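PDB 3AIZ: DNA polymerase sliding clamp 2 from Sulfolobus tokodaii, which serves as one subunit of a ring that encircles DNA and tethers the polymerase catalytic subunit and other DNA-processing proteins to it during replication. Local coordinates for residues D43-V48 with W243-L248; I49-K54 with L125-V130. One frame throughout, in Å; residues are numbered along the deposited sequence.

Contact 1: D43-V48 with W243-L248; sequences DKVLMV and WIAPRL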
loop_
_atom_site.group_PDB
_atom_site.type_symbol
_atom_site.label_atom_id
_atom_site.label_comp_id
_atom_site.label_asym_id
_atom_site.label_seq_id
_atom_site.Cartn_x
_atom_site.Cartn_y
_atom_site.Cartn_z
ATOM N N ASP A 43 22.685 -9.732 34.368
ATOM C CA ASP A 43 22.124 -10.402 35.539
ATOM C C ASP A 43 22.748 -11.781 35.753
ATOM O O ASP A 43 22.511 -12.430 36.772
ATOM C CB ASP A 43 20.601 -10.516 35.423
ATOM C CG ASP A 43 20.159 -11.195 34.140
ATOM O OD1 ASP A 43 20.470 -10.672 33.049
ATOM O OD2 ASP A 43 19.494 -12.247 34.222
ATOM N N LYS A 44 23.541 -12.220 34.780
ATOM C CA LYS A 44 24.286 -13.472 34.881
ATOM C C LYS A 44 23.387 -14.703 34.968
ATOM O O LYS A 44 23.843 -15.786 35.327
ATOM C CB LYS A 44 25.242 -13.435 36.078
ATOM C CG LYS A 44 26.243 -12.291 36.039
ATOM C CD LYS A 44 27.081 -12.333 34.771
ATOM C CE LYS A 44 28.150 -11.252 34.776
ATOM N NZ LYS A 44 27.562 -9.890 34.888
ATOM N N VAL A 45 22.113 -14.537 34.629
ATOM C CA VAL A 45 21.164 -15.642 34.708
ATOM C C VAL A 45 21.079 -16.415 33.395
ATOM O O VAL A 45 20.869 -17.629 33.392
ATOM C CB VAL A 45 19.756 -15.150 35.102
ATOM C CG1 VAL A 45 18.770 -16.306 35.109
ATOM C CG2 VAL A 45 19.796 -14.469 36.461
ATOM N N LEU A 46 21.250 -15.711 32.281
ATOM C CA LEU A 46 21.121 -16.325 30.966
ATOM C C LEU A 46 22.409 -16.225 30.162
ATOM O O LEU A 46 22.955 -15.135 29.982
ATOM C CB LEU A 46 19.981 -15.668 30.185
ATOM C CG LEU A 46 19.787 -16.141 28.744
ATOM C CD1 LEU A 46 19.323 -17.587 28.713
ATOM C CD2 LEU A 46 18.799 -15.247 28.021
ATOM N N MET A 47 22.888 -17.364 29.676
ATOM C CA MET A 47 24.050 -17.392 28.798
ATOM C C MET A 47 23.636 -17.727 27.373
ATOM O O MET A 47 23.151 -18.823 27.100
ATOM C CB MET A 47 25.081 -18.409 29.285
ATOM C CG MET A 47 26.232 -18.620 28.311
ATOM S SD MET A 47 27.501 -19.728 28.949
ATOM C CE MET A 47 28.040 -18.813 30.392
ATOM N N VAL A 48 23.829 -16.778 26.464
ATOM C CA VAL A 48 23.493 -16.998 25.065
ATOM C C VAL A 48 24.716 -17.465 24.284
ATOM O O VAL A 48 25.769 -16.830 24.321
ATOM C CB VAL A 48 22.918 -15.732 24.410
ATOM C CG1 VAL A 48 22.498 -16.025 22.981
ATOM C CG2 VAL A 48 21.739 -15.212 25.214
ATOM N N TRP A 243 21.552 -21.204 28.248
ATOM C CA TRP A 243 21.685 -21.733 29.597
ATOM C C TRP A 243 20.968 -20.814 30.575
ATOM O O TRP A 243 21.293 -19.632 30.680
ATOM C CB TRP A 243 23.156 -21.881 29.988
ATOM C CG TRP A 243 23.830 -23.070 29.371
ATOM C CD1 TRP A 243 24.619 -23.081 28.259
ATOM C CD2 TRP A 243 23.774 -24.423 29.838
ATOM N NE1 TRP A 243 25.060 -24.358 28.004
ATOM C CE2 TRP A 243 24.555 -25.200 28.959
ATOM C CE3 TRP A 243 23.140 -25.054 30.913
ATOM C CZ2 TRP A 243 24.718 -26.574 29.122
ATOM C CZ3 TRP A 243 23.303 -26.417 31.074
ATOM C CH2 TRP A 243 24.086 -27.161 30.182
ATOM N N ILE A 244 19.985 -21.363 31.281
ATOM C CA ILE A 244 19.203 -20.587 32.235
ATOM C C ILE A 244 19.541 -20.986 33.664
ATOM O O ILE A 244 19.462 -22.160 34.025
ATOM C CB ILE A 244 17.684 -20.763 32.012
ATOM C CG1 ILE A 244 17.269 -20.244 30.633
ATOM C CG2 ILE A 244 16.902 -20.037 33.093
ATOM C CD1 ILE A 244 17.653 -21.153 29.490
ATOM N N ALA A 245 19.925 -20.007 34.475
ATOM C CA ALA A 245 20.190 -20.257 35.885
ATOM C C ALA A 245 18.874 -20.474 36.617
ATOM O O ALA A 245 17.961 -19.652 36.519
ATOM C CB ALA A 245 20.956 -19.097 36.496
ATOM N N PRO A 246 18.767 -21.591 37.349
ATOM C CA PRO A 246 17.549 -21.900 38.102
ATOM C C PRO A 246 17.424 -21.005 39.325
ATOM O O PRO A 246 18.427 -20.462 39.788
ATOM C CB PRO A 246 17.777 -23.347 38.540
ATOM C CG PRO A 246 19.252 -23.468 38.637
ATOM C CD PRO A 246 19.797 -22.630 37.517
ATOM N N ARG A 247 16.207 -20.844 39.834
ATOM C CA ARG A 247 16.003 -20.118 41.078
ATOM C C ARG A 247 16.155 -21.079 42.246
ATOM O O ARG A 247 15.416 -22.058 42.354
ATOM C CB ARG A 247 14.620 -19.468 41.113
ATOM C CG ARG A 247 14.421 -18.355 40.100
ATOM C CD ARG A 247 13.095 -17.652 40.333
ATOM N NE ARG A 247 12.821 -16.625 39.331
ATOM C CZ ARG A 247 13.189 -15.352 39.446
ATOM N NH1 ARG A 247 13.851 -14.945 40.520
ATOM N NH2 ARG A 247 12.895 -14.487 38.484
ATOM N N LEU A 248 17.122 -20.801 43.114
ATOM C CA LEU A 248 17.368 -21.651 44.272
ATOM C C LEU A 248 16.786 -21.038 45.543
ATOM O O LEU A 248 16.764 -21.671 46.599
ATOM C CB LEU A 248 18.866 -21.916 44.439
ATOM C CG LEU A 248 19.496 -22.912 43.461
ATOM C CD1 LEU A 248 18.751 -24.234 43.500
ATOM C CD2 LEU A 248 19.523 -22.360 42.050
ATOM O OXT LEU A 248 16.322 -19.896 45.542
#
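Met-47 and Trp-243 face each other as an antiparallel hydrogen-bonded pair. Met-47 N donates a hydrogen bond to Trp-243 O at 2.9 Å, and Trp-243 N returns a bond to Met-47 O at 3.1 Å. Their CB atoms lie abreast, 4.0 Å apart, but the side chains then part. The Trp-243 CG sits anti to its carbonyl carbon (chi1 -77°), which carries the indole away from Met-47. Met-47 runs extended through chi1 and chi2 out to SD, which lies 5.3 Å from the centroid of the Trp-243 five-membered ring, an oblique Met-aromatic contact; the bend at chi3 turns only CE.

The opposite face carries the non-hydrogen-bonded pair Leu-46 and Ile-244. These side chains lie side by side and point the same way, with Leu-46 CD1 3.9 Å from Ile-244 CG1. Past the end of the strand pairing, Ala-245 N still donates to Val-45 O at 2.8 Å, while Val-45 CG1 lies 3.8 Å from Ala-245 CB.

Strands 46-53 and 239-244 come from the two domains of the PCNA fold. The chemistry implies a junction held by backbone bonds and sealed by apolar groups on both faces, with no side-chain charge spent across it.

Contact 2: I49-K54 with L125-V130; sequences IFKIPK and LTEPKV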
loop_
_atom_site.group_PDB
_atom_site.type_symbol
_atom_site.label_atom_id
_atom_site.label_comp_id
_atom_site.label_asym_id
_atom_site.label_seq_id
_atom_site.Cartn_x
_atom_site.Cartn_y
_atom_site.Cartn_z
ATOM N N ILE A 49 24.569 -18.585 23.584
ATOM C CA ILE A 49 25.658 -19.134 22.788
ATOM C C ILE A 49 25.253 -19.320 21.332
ATOM O O ILE A 49 24.215 -19.906 21.030
ATOM C CB ILE A 49 26.145 -20.488 23.339
ATOM C CG1 ILE A 49 26.749 -20.316 24.732
ATOM C CG2 ILE A 49 27.168 -21.107 22.404
ATOM C CD1 ILE A 49 27.232 -21.610 25.341
ATOM N N PHE A 50 26.085 -18.807 20.435
ATOM C CA PHE A 50 25.934 -19.038 19.008
ATOM C C PHE A 50 27.111 -19.887 18.558
ATOM O O PHE A 50 28.261 -19.507 18.768
ATOM C CB PHE A 50 25.913 -17.703 18.263
ATOM C CG PHE A 50 26.246 -17.813 16.806
ATOM C CD1 PHE A 50 25.349 -18.376 15.916
ATOM C CD2 PHE A 50 27.454 -17.342 16.323
ATOM C CE1 PHE A 50 25.656 -18.474 14.574
ATOM C CE2 PHE A 50 27.765 -17.437 14.983
ATOM C CZ PHE A 50 26.864 -18.004 14.107
ATOM N N LYS A 51 26.837 -21.041 17.959
ATOM C CA LYS A 51 27.911 -21.964 17.597
ATOM C C LYS A 51 27.695 -22.693 16.272
ATOM O O LYS A 51 26.631 -23.259 16.025
ATOM C CB LYS A 51 28.148 -22.974 18.725
ATOM C CG LYS A 51 29.140 -24.075 18.376
ATOM C CD LYS A 51 29.618 -24.810 19.617
ATOM C CE LYS A 51 28.466 -25.465 20.359
ATOM N NZ LYS A 51 28.906 -26.083 21.643
ATOM N N ILE A 52 28.720 -22.676 15.427
ATOM C CA ILE A 52 28.713 -23.427 14.179
ATOM C C ILE A 52 29.879 -24.412 14.140
ATOM O O ILE A 52 31.022 -24.016 13.911
ATOM C CB ILE A 52 28.814 -22.503 12.954
ATOM C CG1 ILE A 52 27.713 -21.443 12.986
ATOM C CG2 ILE A 52 28.739 -23.313 11.670
ATOM C CD1 ILE A 52 27.682 -20.562 11.756
ATOM N N PRO A 53 29.592 -25.701 14.369
ATOM C CA PRO A 53 30.626 -26.740 14.323
ATOM C C PRO A 53 31.387 -26.703 13.003
ATOM O O PRO A 53 30.817 -26.325 11.980
ATOM C CB PRO A 53 29.818 -28.036 14.431
ATOM C CG PRO A 53 28.578 -27.643 15.156
ATOM C CD PRO A 53 28.265 -26.250 14.698
ATOM N N LYS A 54 32.657 -27.092 13.029
ATOM C CA LYS A 54 33.495 -27.054 11.835
ATOM C C LYS A 54 32.976 -28.000 10.757
ATOM O O LYS A 54 33.330 -27.874 9.587
ATOM C CB LYS A 54 34.945 -27.401 12.179
ATOM C CG LYS A 54 35.174 -28.870 12.499
ATOM C CD LYS A 54 36.653 -29.218 12.462
ATOM C CE LYS A 54 36.875 -30.717 12.591
ATOM N NZ LYS A 54 38.316 -31.077 12.473
ATOM N N LEU A 125 34.771 -20.714 25.544
ATOM C CA LEU A 125 33.383 -21.121 25.737
ATOM C C LEU A 125 33.234 -21.939 27.017
ATOM O O LEU A 125 33.629 -23.105 27.068
ATOM C CB LEU A 125 32.903 -21.932 24.531
ATOM C CG LEU A 125 31.415 -22.273 24.466
ATOM C CD1 LEU A 125 30.583 -21.010 24.593
ATOM C CD2 LEU A 125 31.088 -23.006 23.171
ATOM N N THR A 126 32.660 -21.325 28.046
ATOM C CA THR A 126 32.533 -21.976 29.345
ATOM C C THR A 126 31.089 -22.362 29.661
ATOM O O THR A 126 30.422 -21.702 30.459
ATOM C CB THR A 126 33.069 -21.076 30.476
ATOM O OG1 THR A 126 34.319 -20.500 30.079
ATOM C CG2 THR A 126 33.264 -21.881 31.755
ATOM N N GLU A 127 30.612 -23.432 29.033
ATOM C CA GLU A 127 29.278 -23.952 29.312
ATOM C C GLU A 127 29.256 -24.643 30.671
ATOM O O GLU A 127 30.234 -25.276 31.064
ATOM C CB GLU A 127 28.843 -24.945 28.229
ATOM C CG GLU A 127 28.819 -24.386 26.815
ATOM C CD GLU A 127 28.238 -25.371 25.813
ATOM O OE1 GLU A 127 27.284 -26.094 26.172
ATOM O OE2 GLU A 127 28.731 -25.421 24.665
ATOM N N PRO A 128 28.136 -24.521 31.397
ATOM C CA PRO A 128 27.975 -25.223 32.675
ATOM C C PRO A 128 28.162 -26.727 32.502
ATOM O O PRO A 128 27.643 -27.305 31.547
ATOM C CB PRO A 128 26.525 -24.913 33.061
ATOM C CG PRO A 128 26.223 -23.626 32.382
ATOM C CD PRO A 128 26.975 -23.668 31.083
ATOM N N LYS A 129 28.904 -27.346 33.414
ATOM C CA LYS A 129 29.147 -28.784 33.349
ATOM C C LYS A 129 28.311 -29.525 34.384
ATOM O O LYS A 129 28.676 -29.596 35.557
ATOM C CB LYS A 129 30.633 -29.093 33.546
ATOM C CG LYS A 129 31.530 -28.583 32.427
ATOM C CD LYS A 129 32.977 -28.994 32.646
ATOM C CE LYS A 129 33.867 -28.517 31.510
ATOM N NZ LYS A 129 35.275 -28.973 31.678
ATOM N N VAL A 130 27.186 -30.074 33.940
ATOM C CA VAL A 130 26.277 -30.781 34.832
ATOM C C VAL A 130 25.646 -31.976 34.133
ATOM O O VAL A 130 25.770 -32.137 32.919
ATOM C CB VAL A 130 25.150 -29.860 35.326
ATOM C CG1 VAL A 130 25.716 -28.728 36.171
ATOM C CG2 VAL A 130 24.367 -29.311 34.147
HETATM O O HOH W 1 26.860 -27.596 23.396
#
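Lys-51 and Glu-127 form a salt bridge where the loop connecting the two domains of the PCNA fold passes over strand 46-53. This interdomain connector joins strand 109-120 to strand 134-138, and residues 125-130 belong to it without forming any regular structure of their own.

The ammonium group of Lys-51 has two acceptors here. One is Glu-127 OE2, 3.1 Å from Lys-51 NZ, with NZ lying nearly on the extension of the CD-OE2 bond. The other is a water, whose oxygen is also 3.1 Å from NZ. That water in turn donates a hydrogen bond to Glu-127 OE1 at 3.2 Å, so the direct bond and the water link tie the ammonium group to both carboxylate oxygens. Lys-51 starts anti to its backbone N and bends at chi3 (60°), which turns the end of the chain to Glu-127, the two side chains crossing at about a right angle. OE1 has a further donor in Trp-243 NE1, although that hydrogen bond is weak. With donors at each oxygen, the carboxylate is probably stabilised in its charged form.

Beside the polar pair is an apolar contact. Leu-125 sets CD1 3.5 Å from Ile-49 CD1; its CD2 lies near Lys-51 NZ. Phe-36 and Arg-38 of the neighbouring strand 34-40 also touch Leu-125, so the connector rests on more than one strand. Backbone pairing with strand 239-244 continues here, Ile-49 bonding to Ile-241 and Lys-51 to Gln-239, while the connector meets 49-54 through side chains alone. Ile-49 CD1 also serves the glutamate: with chi1 at -64° and the chain extended beyond CG1, this methyl reaches the aliphatic part of Glu-127, ending 3.5 Å from its CG.

Strand 46-53 serves both contacts, and their centres lie 15 Å apart. Contact 1 is the more deeply buried, a backbone-bonded edge between strands of the two domains; contact 2 is partly buried, where the connecting loop crosses the same sheet and holds on through a salt bridge, a water and a few methyl groups. Along the chain, contact 2 is nested within the loop that contact 1 closes. The two meet at the Trp-243 indole, whose ring packs against Pro-128 (CD2 to CD 3.5 Å), while Met-47 CE approaches Thr-126 O. The connector thus covers the Met-47 and Trp-243 face of the domain junction.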